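Local coordinates for uncharacterized protein (Pseudomonas aeruginosa, PDB 4O5P) that acts as a type VI secretion phospholipase effector, probably hydrolysing phospholipids with a catalytic domain of the alpha/beta-hydrolase type, at residues Ile96-Ile100 against Ala419-Val423; Asn75-Asp81 against Val562-Phe566; Leu407-Tyr411 against Glu446-Ser450; Phe71-Asn76 against Phe236-Glu242. The contacts are given in a common frame with arbitrary orientation. Residue numbers count along the deposited sequence, not the author numbering.

How the contacts relate
Contact 4 lies at the heart of the chain, holding S237, the likely catalytic nucleophile, on the turn that leaves strand 225-236; its centre is about 4 Å from the chain's centre. Contact 2 shares N75 and N76 with it (centres about 13 Å apart) and joins the same loop to 562-566, within the C-terminal family region. Contacts 1 and 3 lie farther out, their centres about 13 Å from each other and about 19 Å from that of contact 4. They touch directly: Y411 OH meets Q422 O at 2.6 Å, and H97 ND1 meets E446 OE1 at 2.7 Å. H97 also links contact 1 to contact 2, its NE2 lying 2.6 Å from D78 OD2.

Contact 1: residues Ile96-Ile100 against Ala419-Val423; sequences IHASI and APLQV
Residues 96-100 leave a helix at H97 and extend from S99 onward, running antiparallel to the irregular 419-423, which is kinked by an inverse gamma turn centred on P420 and extended from L421 on. The register pairs A98 with Q422, S99 with L421 (CA-CA 4.5 Å) and I100 with P420. S99 and L421 form a single beta bridge, a non-hydrogen-bonded pair flanked by two nearly linear backbone bonds: Q422 N to A98 O, 2.7 Å, and I100 N to P420 O, 2.8 Å. Two CA-H...O contacts of 3.5 Å, L421 CA to A98 O and S99 CA to P420 O, tighten the pairing. Among side chains, Q422 (m, t) folds back so that NE2 weakly donates to S99 O at 3.3 Å, while its aliphatic CG lies 4.1 Å from I100 CG1. I100 CB meets P420 CB at 4.1 Å, apolar partners suited to burial. The bridge joins the end of helix 91-97 to the loop after helix 403-416, with P420 resting on strands 62-71 and 225-236 and L421 against helix 403-416.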
loop_
_atom_site.group_PDB
_atom_site.type_symbol
_atom_site.label_atom_id
_atom_site.label_comp_id
_atom_site.label_asym_id
_atom_site.label_seq_id
_atom_site.Cartn_x
_atom_site.Cartn_y
_atom_site.Cartn_z
ATOM N N ILE A 96 -16.073 2.110 -1.847
ATOM C CA ILE A 96 -16.507 3.489 -1.651
ATOM C C ILE A 96 -17.726 3.827 -2.539
ATOM O O ILE A 96 -18.690 4.425 -2.072
ATOM C CB ILE A 96 -15.342 4.474 -1.870
ATOM C CG1 ILE A 96 -14.325 4.346 -0.725
ATOM C CG2 ILE A 96 -15.859 5.907 -1.948
ATOM C CD1 ILE A 96 -14.905 4.732 0.633
ATOM N N HIS A 97 -17.686 3.421 -3.806
ATOM C CA HIS A 97 -18.814 3.587 -4.711
ATOM C C HIS A 97 -20.086 2.951 -4.131
ATOM O O HIS A 97 -21.178 3.489 -4.285
ATOM C CB HIS A 97 -18.533 2.913 -6.060
ATOM C CG HIS A 97 -17.368 3.481 -6.806
ATOM N ND1 HIS A 97 -16.749 2.806 -7.839
ATOM C CD2 HIS A 97 -16.721 4.664 -6.690
ATOM C CE1 HIS A 97 -15.772 3.550 -8.324
ATOM N NE2 HIS A 97 -15.727 4.676 -7.638
ATOM N N ALA A 98 -19.930 1.792 -3.488
ATOM C CA ALA A 98 -21.055 1.052 -2.900
ATOM C C ALA A 98 -21.366 1.459 -1.464
ATOM O O ALA A 98 -22.247 0.871 -0.821
ATOM C CB ALA A 98 -20.789 -0.451 -2.958
ATOM N N SER A 99 -20.633 2.442 -0.951
ATOM C CA SER A 99 -20.889 2.955 0.390
ATOM C C SER A 99 -21.890 4.120 0.376
ATOM O O SER A 99 -21.936 4.915 -0.564
ATOM C CB SER A 99 -19.585 3.381 1.082
ATOM O OG SER A 99 -18.834 2.260 1.541
ATOM N N ILE A 100 -22.690 4.205 1.427
ATOM C CA ILE A 100 -23.655 5.288 1.591
ATOM C C ILE A 100 -22.943 6.511 2.179
ATOM O O ILE A 100 -22.011 6.359 2.967
ATOM C CB ILE A 100 -24.788 4.814 2.523
ATOM C CG1 ILE A 100 -25.477 3.588 1.915
ATOM C CG2 ILE A 100 -25.787 5.933 2.817
ATOM C CD1 ILE A 100 -26.271 2.762 2.925
ATOM N N ALA A 419 -21.304 -1.966 8.363
ATOM C CA ALA A 419 -20.940 -0.911 7.401
ATOM C C ALA A 419 -22.118 -0.363 6.584
ATOM O O ALA A 419 -22.984 -1.121 6.147
ATOM C CB ALA A 419 -19.826 -1.402 6.465
ATOM N N PRO A 420 -22.147 0.969 6.370
ATOM C CA PRO A 420 -23.233 1.580 5.601
ATOM C C PRO A 420 -23.061 1.285 4.126
ATOM O O PRO A 420 -22.617 2.160 3.368
ATOM C CB PRO A 420 -23.050 3.085 5.864
ATOM C CG PRO A 420 -22.195 3.164 7.095
ATOM C CD PRO A 420 -21.262 1.989 6.957
ATOM N N LEU A 421 -23.405 0.062 3.725
ATOM C CA LEU A 421 -23.180 -0.382 2.350
ATOM C C LEU A 421 -24.476 -0.521 1.555
ATOM O O LEU A 421 -25.500 -0.977 2.080
ATOM C CB LEU A 421 -22.422 -1.716 2.345
ATOM C CG LEU A 421 -20.934 -1.639 2.670
ATOM C CD1 LEU A 421 -20.303 -3.022 2.837
ATOM C CD2 LEU A 421 -20.219 -0.832 1.564
ATOM N N GLN A 422 -24.441 -0.124 0.289
ATOM C CA GLN A 422 -25.582 -0.360 -0.586
ATOM C C GLN A 422 -25.714 -1.864 -0.832
ATOM O O GLN A 422 -24.729 -2.608 -0.725
ATOM C CB GLN A 422 -25.401 0.377 -1.912
ATOM C CG GLN A 422 -25.094 1.879 -1.767
ATOM C CD GLN A 422 -24.483 2.468 -3.018
ATOM O OE1 GLN A 422 -24.560 1.872 -4.092
ATOM N NE2 GLN A 422 -23.859 3.643 -2.887
ATOM N N VAL A 423 -26.926 -2.317 -1.143
ATOM C CA VAL A 423 -27.112 -3.698 -1.589
ATOM C C VAL A 423 -27.646 -3.667 -3.007
ATOM O O VAL A 423 -28.079 -2.614 -3.480
ATOM C CB VAL A 423 -28.107 -4.465 -0.693
ATOM C CG1 VAL A 423 -27.698 -4.348 0.765
ATOM C CG2 VAL A 423 -29.526 -3.933 -0.898
#

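Contact 2: residues Asn75-Asp81 against Val562-Phe566; sequences NNNDKAD and VEKQF
A capped helical turn meets a lysine from an irregular loop. N77 is the N-cap of the short helix 78-81: with chi1 at t, its OD1 accepts from A80 N at 2.9 Å, while D81 N reaches N77 O at 2.8 Å. D81 (m) closes the turn from the other direction, OD2 accepting from N77 N at 2.8 Å. Just before, N75 adopts positive phi (63/16), a conformation asparagine tolerates well, and leaves its carbonyl facing 562-566. The closest CA pairs are A80 with E563, 6.2 Å, and N75 with K564, 7.0 Å. K564 is extended (-133/158), and its side chain (m, t, p, t) is long enough to pass the small A80, whose CB lies 4.0 Å from K564 CD, and bring its charge to the two acceptors awaiting it. E563 packs with CB 3.9 Å from N77 ND2, which has a weak outside partner in T121. One water accepts from N75 ND2 (2.9 Å) and donates to Q565 O (2.6 Å). The loop after strand 62-71 is thereby joined to the C-terminal family region. At the centre of the contact, K564 NZ donates to N75 O at 2.7 Å and forms a salt bridge with D81 OD1, also at 2.7 Å.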
loop_
_atom_site.group_PDB
_atom_site.type_symbol
_atom_site.label_atom_id
_atom_site.label_comp_id
_atom_site.label_asym_id
_atom_site.label_seq_id
_atom_site.Cartn_x
_atom_site.Cartn_y
_atom_site.Cartn_z
ATOM N N ASN A 75 -0.484 4.035 -6.820
ATOM C CA ASN A 75 -0.798 4.384 -8.207
ATOM C C ASN A 75 -2.262 4.163 -8.587
ATOM O O ASN A 75 -2.601 4.115 -9.773
ATOM C CB ASN A 75 0.119 3.652 -9.200
ATOM C CG ASN A 75 0.229 4.376 -10.531
ATOM O OD1 ASN A 75 0.434 5.594 -10.571
ATOM N ND2 ASN A 75 0.091 3.633 -11.631
ATOM N N ASN A 76 -3.127 4.017 -7.585
ATOM C CA ASN A 76 -4.562 3.946 -7.842
ATOM C C ASN A 76 -5.252 5.285 -7.621
ATOM O O ASN A 76 -5.182 5.862 -6.523
ATOM C CB ASN A 76 -5.216 2.916 -6.923
ATOM C CG ASN A 76 -4.621 1.549 -7.072
ATOM O OD1 ASN A 76 -3.817 1.131 -6.253
ATOM N ND2 ASN A 76 -5.011 0.834 -8.122
ATOM N N ASN A 77 -5.956 5.761 -8.640
ATOM C CA ASN A 77 -6.697 7.016 -8.537
ATOM C C ASN A 77 -8.060 6.823 -9.184
ATOM O O ASN A 77 -8.133 6.580 -10.390
ATOM C CB ASN A 77 -5.921 8.125 -9.252
ATOM C CG ASN A 77 -6.627 9.459 -9.202
ATOM O OD1 ASN A 77 -7.631 9.661 -9.880
ATOM N ND2 ASN A 77 -6.095 10.387 -8.409
ATOM N N ASP A 78 -9.132 6.927 -8.396
ATOM C CA ASP A 78 -10.469 6.586 -8.878
ATOM C C ASP A 78 -10.909 7.422 -10.080
ATOM O O ASP A 78 -11.380 6.871 -11.072
ATOM C CB ASP A 78 -11.512 6.684 -7.751
ATOM C CG ASP A 78 -12.855 6.108 -8.158
ATOM O OD1 ASP A 78 -12.878 5.231 -9.041
ATOM O OD2 ASP A 78 -13.893 6.520 -7.609
ATOM N N LYS A 79 -10.745 8.741 -9.991
ATOM C CA LYS A 79 -11.089 9.648 -11.092
ATOM C C LYS A 79 -10.419 9.199 -12.388
ATOM O O LYS A 79 -11.074 9.017 -13.418
ATOM C CB LYS A 79 -10.648 11.087 -10.781
ATOM C CG LYS A 79 -11.310 11.739 -9.554
ATOM C CD LYS A 79 -10.746 13.154 -9.328
ATOM C CE LYS A 79 -11.399 13.855 -8.140
ATOM N NZ LYS A 79 -12.875 13.919 -8.265
ATOM N N ALA A 80 -9.107 9.009 -12.327
ATOM C CA ALA A 80 -8.334 8.606 -13.501
ATOM C C ALA A 80 -8.709 7.204 -13.998
ATOM O O ALA A 80 -9.109 7.015 -15.150
ATOM C CB ALA A 80 -6.856 8.664 -13.185
ATOM N N ASP A 81 -8.569 6.225 -13.114
ATOM C CA ASP A 81 -8.733 4.823 -13.475
ATOM C C ASP A 81 -10.144 4.410 -13.918
ATOM O O ASP A 81 -10.295 3.440 -14.666
ATOM C CB ASP A 81 -8.239 3.939 -12.327
ATOM C CG ASP A 81 -6.749 4.093 -12.089
ATOM O OD1 ASP A 81 -5.999 4.223 -13.090
ATOM O OD2 ASP A 81 -6.321 4.097 -10.906
ATOM N N VAL A 562 -4.044 13.438 -16.311
ATOM C CA VAL A 562 -3.042 14.235 -15.612
ATOM C C VAL A 562 -2.702 13.651 -14.223
ATOM O O VAL A 562 -1.601 13.878 -13.700
ATOM C CB VAL A 562 -3.524 15.713 -15.502
ATOM C CG1 VAL A 562 -3.630 16.183 -14.046
ATOM C CG2 VAL A 562 -2.652 16.650 -16.352
ATOM N N GLU A 563 -3.639 12.889 -13.651
ATOM C CA GLU A 563 -3.508 12.353 -12.289
ATOM C C GLU A 563 -2.467 11.246 -12.096
ATOM O O GLU A 563 -1.996 11.026 -10.969
ATOM C CB GLU A 563 -4.852 11.830 -11.794
ATOM C CG GLU A 563 -5.948 12.891 -11.667
ATOM C CD GLU A 563 -6.905 12.899 -12.853
ATOM O OE1 GLU A 563 -6.506 12.502 -13.971
ATOM O OE2 GLU A 563 -8.067 13.307 -12.661
ATOM N N LYS A 564 -2.129 10.537 -13.175
ATOM C CA LYS A 564 -1.248 9.371 -13.094
ATOM C C LYS A 564 -0.177 9.455 -14.172
ATOM O O LYS A 564 -0.352 10.143 -15.169
ATOM C CB LYS A 564 -2.048 8.070 -13.251
ATOM C CG LYS A 564 -2.915 7.730 -12.035
ATOM C CD LYS A 564 -3.695 6.395 -12.184
ATOM C CE LYS A 564 -2.789 5.245 -12.592
ATOM N NZ LYS A 564 -3.414 3.911 -12.303
ATOM N N GLN A 565 0.941 8.771 -13.985
ATOM C CA GLN A 565 1.951 8.786 -15.032
ATOM C C GLN A 565 1.507 7.906 -16.179
ATOM O O GLN A 565 0.883 6.872 -15.954
ATOM C CB GLN A 565 3.311 8.352 -14.501
ATOM C CG GLN A 565 4.047 9.472 -13.778
ATOM C CD GLN A 565 4.594 10.566 -14.703
ATOM O OE1 GLN A 565 4.598 10.427 -15.929
ATOM N NE2 GLN A 565 5.062 11.660 -14.105
ATOM N N PHE A 566 1.805 8.324 -17.409
ATOM C CA PHE A 566 1.379 7.547 -18.572
ATOM C C PHE A 566 1.973 6.149 -18.571
ATOM O O PHE A 566 3.177 5.961 -18.396
ATOM C CB PHE A 566 1.686 8.245 -19.901
ATOM C CG PHE A 566 1.225 7.456 -21.099
ATOM C CD1 PHE A 566 -0.131 7.307 -21.368
ATOM C CD2 PHE A 566 2.147 6.846 -21.945
ATOM C CE1 PHE A 566 -0.564 6.570 -22.466
ATOM C CE2 PHE A 566 1.723 6.109 -23.040
ATOM C CZ PHE A 566 0.366 5.968 -23.298
HETATM O O HOH W 1 0.726 5.153 -13.984
#

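Contact 3: residues Leu407-Tyr411 against Glu446-Ser450; sequences LQHMY and EFSVS
One side of a helical turn, 407-411 of helix 403-416, receives the phenylalanine of the segment 446-450, between helices 441-445 and 451-463. The turn is regular, with Y411 N bonded to L407 O at 2.9 Å, and the closest CA pair is Q408 with F447 at 6.8 Å. L407 and Y411, one turn apart, both use chi1 t and direct CB toward 446-450, making an apolar seat for F447. F447 itself (m, chi2 76°) has a CB that starts sideways, but its ring reaches in. L407, with chi2 at p, sets CD2 over the ring face, a CH-pi contact 4.1 Å from the F447 centroid and 24° off the normal, while CD1 comes to 3.5 Å from F447 CE2. The Y411 ring meets that of F447 obliquely, centroids 5.5 Å apart and planes at 70°, with Y411 CD1 3.8 Å from F447 CE2; the tyrosine hydroxyl goes on to Q422 O. Q408 (m, t) extends its amide along the segment: NE2 donates to F447 O at 2.8 Å and lies 3.4 Å from V449 CG2, while OE1 accepts from the backbone of R19. V449 (t) points toward the helix beside this amide. The F447 ring, packed on L407 and Y411, thus supplies the main apolar contact, and glutamine, able to donate and accept at once, satisfies the F447 carbonyl at a partly buried contact.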
loop_
_atom_site.group_PDB
_atom_site.type_symbol
_atom_site.label_atom_id
_atom_site.label_comp_id
_atom_site.label_asym_id
_atom_site.label_seq_id
_atom_site.Cartn_x
_atom_site.Cartn_y
_atom_site.Cartn_z
ATOM N N LEU A 407 -12.896 -8.796 -3.202
ATOM C CA LEU A 407 -13.831 -7.662 -3.101
ATOM C C LEU A 407 -15.124 -8.102 -2.421
ATOM O O LEU A 407 -15.557 -7.513 -1.407
ATOM C CB LEU A 407 -14.139 -7.098 -4.491
ATOM C CG LEU A 407 -15.336 -6.161 -4.625
ATOM C CD1 LEU A 407 -15.068 -4.846 -3.897
ATOM C CD2 LEU A 407 -15.612 -5.907 -6.076
ATOM N N GLN A 408 -15.721 -9.163 -2.944
ATOM C CA GLN A 408 -16.972 -9.623 -2.359
ATOM C C GLN A 408 -16.737 -10.026 -0.909
ATOM O O GLN A 408 -17.552 -9.717 -0.011
ATOM C CB GLN A 408 -17.575 -10.768 -3.178
ATOM C CG GLN A 408 -18.254 -10.298 -4.461
ATOM C CD GLN A 408 -19.294 -11.288 -4.989
ATOM O OE1 GLN A 408 -19.560 -12.321 -4.369
ATOM N NE2 GLN A 408 -19.886 -10.971 -6.145
ATOM N N HIS A 409 -15.592 -10.648 -0.662
ATOM C CA HIS A 409 -15.340 -11.145 0.675
ATOM C C HIS A 409 -15.322 -9.934 1.604
ATOM O O HIS A 409 -15.968 -9.942 2.670
ATOM C CB HIS A 409 -14.030 -11.944 0.719
ATOM C CG HIS A 409 -13.680 -12.482 2.072
ATOM N ND1 HIS A 409 -12.528 -13.204 2.305
ATOM C CD2 HIS A 409 -14.321 -12.402 3.266
ATOM C CE1 HIS A 409 -12.472 -13.538 3.584
ATOM N NE2 HIS A 409 -13.544 -13.056 4.189
HETATM N N MSE A 410 -14.654 -8.866 1.157
HETATM C CA MSE A 410 -14.422 -7.744 2.044
HETATM C C MSE A 410 -15.780 -7.137 2.292
HETATM O O MSE A 410 -16.132 -6.799 3.437
HETATM C CB MSE A 410 -13.457 -6.715 1.419
HETATM C CG MSE A 410 -13.122 -5.582 2.388
HETATM SE SE MSE A 410 -12.063 -6.231 3.898
HETATM C CE MSE A 410 -10.339 -6.173 3.016
ATOM N N TYR A 411 -16.577 -7.095 1.223
ATOM C CA TYR A 411 -17.895 -6.507 1.310
ATOM C C TYR A 411 -18.665 -7.218 2.409
ATOM O O TYR A 411 -19.222 -6.573 3.316
ATOM C CB TYR A 411 -18.610 -6.638 -0.036
ATOM C CG TYR A 411 -20.035 -6.165 -0.018
ATOM C CD1 TYR A 411 -20.356 -4.844 -0.287
ATOM C CD2 TYR A 411 -21.068 -7.051 0.258
ATOM C CE1 TYR A 411 -21.686 -4.419 -0.276
ATOM C CE2 TYR A 411 -22.375 -6.643 0.275
ATOM C CZ TYR A 411 -22.687 -5.337 0.013
ATOM O OH TYR A 411 -24.018 -4.962 0.046
ATOM N N GLU A 446 -20.037 -3.530 -10.796
ATOM C CA GLU A 446 -18.665 -3.447 -10.298
ATOM C C GLU A 446 -18.319 -4.581 -9.337
ATOM O O GLU A 446 -17.148 -4.774 -8.995
ATOM C CB GLU A 446 -18.377 -2.076 -9.667
ATOM C CG GLU A 446 -18.150 -0.957 -10.680
ATOM C CD GLU A 446 -17.681 0.344 -10.035
ATOM O OE1 GLU A 446 -17.701 0.438 -8.795
ATOM O OE2 GLU A 446 -17.293 1.276 -10.779
ATOM N N PHE A 447 -19.334 -5.328 -8.906
ATOM C CA PHE A 447 -19.154 -6.409 -7.942
ATOM C C PHE A 447 -19.410 -7.792 -8.553
ATOM O O PHE A 447 -19.475 -8.784 -7.823
ATOM C CB PHE A 447 -20.079 -6.206 -6.733
ATOM C CG PHE A 447 -19.596 -5.161 -5.750
ATOM C CD1 PHE A 447 -19.709 -3.807 -6.036
ATOM C CD2 PHE A 447 -19.034 -5.539 -4.540
ATOM C CE1 PHE A 447 -19.262 -2.852 -5.133
ATOM C CE2 PHE A 447 -18.579 -4.591 -3.625
ATOM C CZ PHE A 447 -18.695 -3.252 -3.918
ATOM N N SER A 448 -19.559 -7.858 -9.876
ATOM C CA SER A 448 -19.870 -9.127 -10.559
ATOM C C SER A 448 -18.778 -10.194 -10.429
ATOM O O SER A 448 -17.587 -9.904 -10.583
ATOM C CB SER A 448 -20.113 -8.888 -12.052
ATOM O OG SER A 448 -21.354 -8.267 -12.287
ATOM N N VAL A 449 -19.192 -11.428 -10.151
ATOM C CA VAL A 449 -18.295 -12.585 -10.207
ATOM C C VAL A 449 -18.923 -13.651 -11.094
ATOM O O VAL A 449 -20.077 -14.018 -10.891
ATOM C CB VAL A 449 -18.077 -13.200 -8.816
ATOM C CG1 VAL A 449 -17.353 -14.551 -8.928
ATOM C CG2 VAL A 449 -17.309 -12.257 -7.945
ATOM N N SER A 450 -18.175 -14.163 -12.066
ATOM C CA SER A 450 -18.722 -15.172 -12.963
ATOM C C SER A 450 -18.496 -16.549 -12.356
ATOM O O SER A 450 -17.639 -16.717 -11.480
ATOM C CB SER A 450 -18.066 -15.079 -14.341
ATOM O OG SER A 450 -16.753 -15.607 -14.315
#

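Contact 4: residues Phe71-Asn76 against Phe236-Glu242; sequences FDGTNN and FSRGAAE
The sharp strand-to-helix turn at 236-242 fits the nucleophile elbow of alpha/beta hydrolases, and 71-76, the end of strand 62-71 and the loop after it, packs against it, with F71 CA 4.5 Å from G239 CA and G73 CA 4.7 Å from F236 CA. F236 ends its strand by donating N to F71 O at 3.1 Å; its O accepts from G239 N at 2.7 Å and takes a CA-H...O contact from G73 CA at 3.0 Å. Glycine suits position 73: with this backbone a CB would lie 2.6 Å from F236 CD2. S237 has the strained backbone expected of such a nucleophile (67/-128). Its OG is 2.7 Å from T74 OG1, a hydrogen bond in which either may donate, and also bonds H379, consistent with a Ser-His-Asp triad completed by D281. R238 stretches out (m, t, t) to give NH1 to T74 OG1 at 3.0 Å, while NE goes to A285. At G239 a CB would clash with both F71 O and D72 O; instead CA sits 3.3 Å from D72 O. E242 lays CB over the face of the F71 ring, and two waters bridge its carboxylate to D72 O. T74 and N75 occupy the corners of a type II turn closed by N76 N to G73 O, 3.0 Å. The ensemble lies at the C-terminal ends of the adjacent parallel strands 62-71 and 225-236, with helix 91-97 against D72 and F236, and helix 139-162 against E242.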
loop_
_atom_site.group_PDB
_atom_site.type_symbol
_atom_site.label_atom_id
_atom_site.label_comp_id
_atom_site.label_asym_id
_atom_site.label_seq_id
_atom_site.Cartn_x
_atom_site.Cartn_y
_atom_site.Cartn_z
ATOM N N PHE A 71 -8.713 4.582 1.734
ATOM C CA PHE A 71 -7.395 4.972 1.260
ATOM C C PHE A 71 -6.968 4.004 0.153
ATOM O O PHE A 71 -6.683 2.808 0.411
ATOM C CB PHE A 71 -6.365 4.883 2.385
ATOM C CG PHE A 71 -6.642 5.778 3.566
ATOM C CD1 PHE A 71 -6.201 7.089 3.573
ATOM C CD2 PHE A 71 -7.282 5.284 4.696
ATOM C CE1 PHE A 71 -6.419 7.911 4.663
ATOM C CE2 PHE A 71 -7.496 6.093 5.801
ATOM C CZ PHE A 71 -7.062 7.412 5.782
ATOM N N ASP A 72 -6.913 4.526 -1.073
ATOM C CA ASP A 72 -6.628 3.703 -2.246
ATOM C C ASP A 72 -5.157 3.331 -2.317
ATOM O O ASP A 72 -4.322 3.875 -1.574
ATOM C CB ASP A 72 -7.048 4.402 -3.540
ATOM C CG ASP A 72 -7.568 3.424 -4.578
ATOM O OD1 ASP A 72 -7.235 2.212 -4.486
ATOM O OD2 ASP A 72 -8.308 3.861 -5.493
ATOM N N GLY A 73 -4.836 2.404 -3.216
ATOM C CA GLY A 73 -3.507 1.834 -3.243
ATOM C C GLY A 73 -2.505 2.608 -4.063
ATOM O O GLY A 73 -2.811 3.659 -4.627
ATOM N N THR A 74 -1.299 2.062 -4.117
ATOM C CA THR A 74 -0.198 2.618 -4.878
ATOM C C THR A 74 -0.598 2.800 -6.333
ATOM O O THR A 74 -0.992 1.842 -6.990
ATOM C CB THR A 74 0.991 1.648 -4.819
ATOM O OG1 THR A 74 1.250 1.318 -3.446
ATOM C CG2 THR A 74 2.224 2.272 -5.450
ATOM N N ASN A 75 -0.484 4.035 -6.820
ATOM C CA ASN A 75 -0.798 4.384 -8.207
ATOM C C ASN A 75 -2.262 4.163 -8.587
ATOM O O ASN A 75 -2.601 4.115 -9.773
ATOM C CB ASN A 75 0.119 3.652 -9.200
ATOM C CG ASN A 75 0.229 4.376 -10.531
ATOM O OD1 ASN A 75 0.434 5.594 -10.571
ATOM N ND2 ASN A 75 0.091 3.633 -11.631
ATOM N N ASN A 76 -3.127 4.017 -7.585
ATOM C CA ASN A 76 -4.562 3.946 -7.842
ATOM C C ASN A 76 -5.252 5.285 -7.621
ATOM O O ASN A 76 -5.182 5.862 -6.523
ATOM C CB ASN A 76 -5.216 2.916 -6.923
ATOM C CG ASN A 76 -4.621 1.549 -7.072
ATOM O OD1 ASN A 76 -3.817 1.131 -6.253
ATOM N ND2 ASN A 76 -5.011 0.834 -8.122
ATOM N N PHE A 236 -5.901 -0.190 0.698
ATOM C CA PHE A 236 -5.163 -1.200 -0.097
ATOM C C PHE A 236 -3.732 -0.725 -0.287
ATOM O O PHE A 236 -3.508 0.458 -0.561
ATOM C CB PHE A 236 -5.901 -1.460 -1.433
ATOM C CG PHE A 236 -5.070 -2.095 -2.539
ATOM C CD1 PHE A 236 -4.179 -3.153 -2.301
ATOM C CD2 PHE A 236 -5.232 -1.648 -3.846
ATOM C CE1 PHE A 236 -3.448 -3.714 -3.357
ATOM C CE2 PHE A 236 -4.517 -2.213 -4.904
ATOM C CZ PHE A 236 -3.623 -3.238 -4.660
ATOM N N SER A 237 -2.764 -1.629 -0.109
ATOM C CA SER A 237 -1.354 -1.326 -0.437
ATOM C C SER A 237 -0.804 -0.259 0.499
ATOM O O SER A 237 -0.919 -0.379 1.705
ATOM C CB SER A 237 -1.213 -0.881 -1.896
ATOM O OG SER A 237 0.162 -0.869 -2.315
ATOM N N ARG A 238 -0.223 0.802 -0.046
ATOM C CA ARG A 238 0.215 1.876 0.818
ATOM C C ARG A 238 -0.976 2.554 1.474
ATOM O O ARG A 238 -0.833 3.219 2.499
ATOM C CB ARG A 238 1.120 2.861 0.070
ATOM C CG ARG A 238 2.480 2.241 -0.147
ATOM C CD ARG A 238 3.320 2.949 -1.159
ATOM N NE ARG A 238 4.650 2.361 -1.188
ATOM C CZ ARG A 238 5.055 1.456 -2.075
ATOM N NH1 ARG A 238 4.228 1.014 -3.022
ATOM N NH2 ARG A 238 6.292 0.992 -2.013
ATOM N N GLY A 239 -2.162 2.339 0.923
ATOM C CA GLY A 239 -3.354 2.945 1.495
ATOM C C GLY A 239 -3.803 2.109 2.690
ATOM O O GLY A 239 -4.430 2.610 3.613
ATOM N N ALA A 240 -3.456 0.825 2.675
ATOM C CA ALA A 240 -3.661 -0.025 3.847
ATOM C C ALA A 240 -2.663 0.357 4.942
ATOM O O ALA A 240 -3.009 0.418 6.129
ATOM C CB ALA A 240 -3.524 -1.505 3.473
ATOM N N ALA A 241 -1.421 0.621 4.545
ATOM C CA ALA A 241 -0.439 1.162 5.489
ATOM C C ALA A 241 -0.950 2.458 6.116
ATOM O O ALA A 241 -0.848 2.656 7.344
ATOM C CB ALA A 241 0.900 1.396 4.804
ATOM N N GLU A 242 -1.485 3.342 5.267
ATOM C CA GLU A 242 -2.047 4.602 5.720
ATOM C C GLU A 242 -3.211 4.375 6.667
ATOM O O GLU A 242 -3.348 5.091 7.641
ATOM C CB GLU A 242 -2.515 5.451 4.546
ATOM C CG GLU A 242 -1.392 6.093 3.721
ATOM C CD GLU A 242 -1.838 6.298 2.301
ATOM O OE1 GLU A 242 -3.040 6.579 2.112
ATOM O OE2 GLU A 242 -1.015 6.156 1.371
HETATM O O HOH W 2 -4.285 6.346 -0.128
HETATM O O HOH W 3 -1.658 5.021 -1.311
#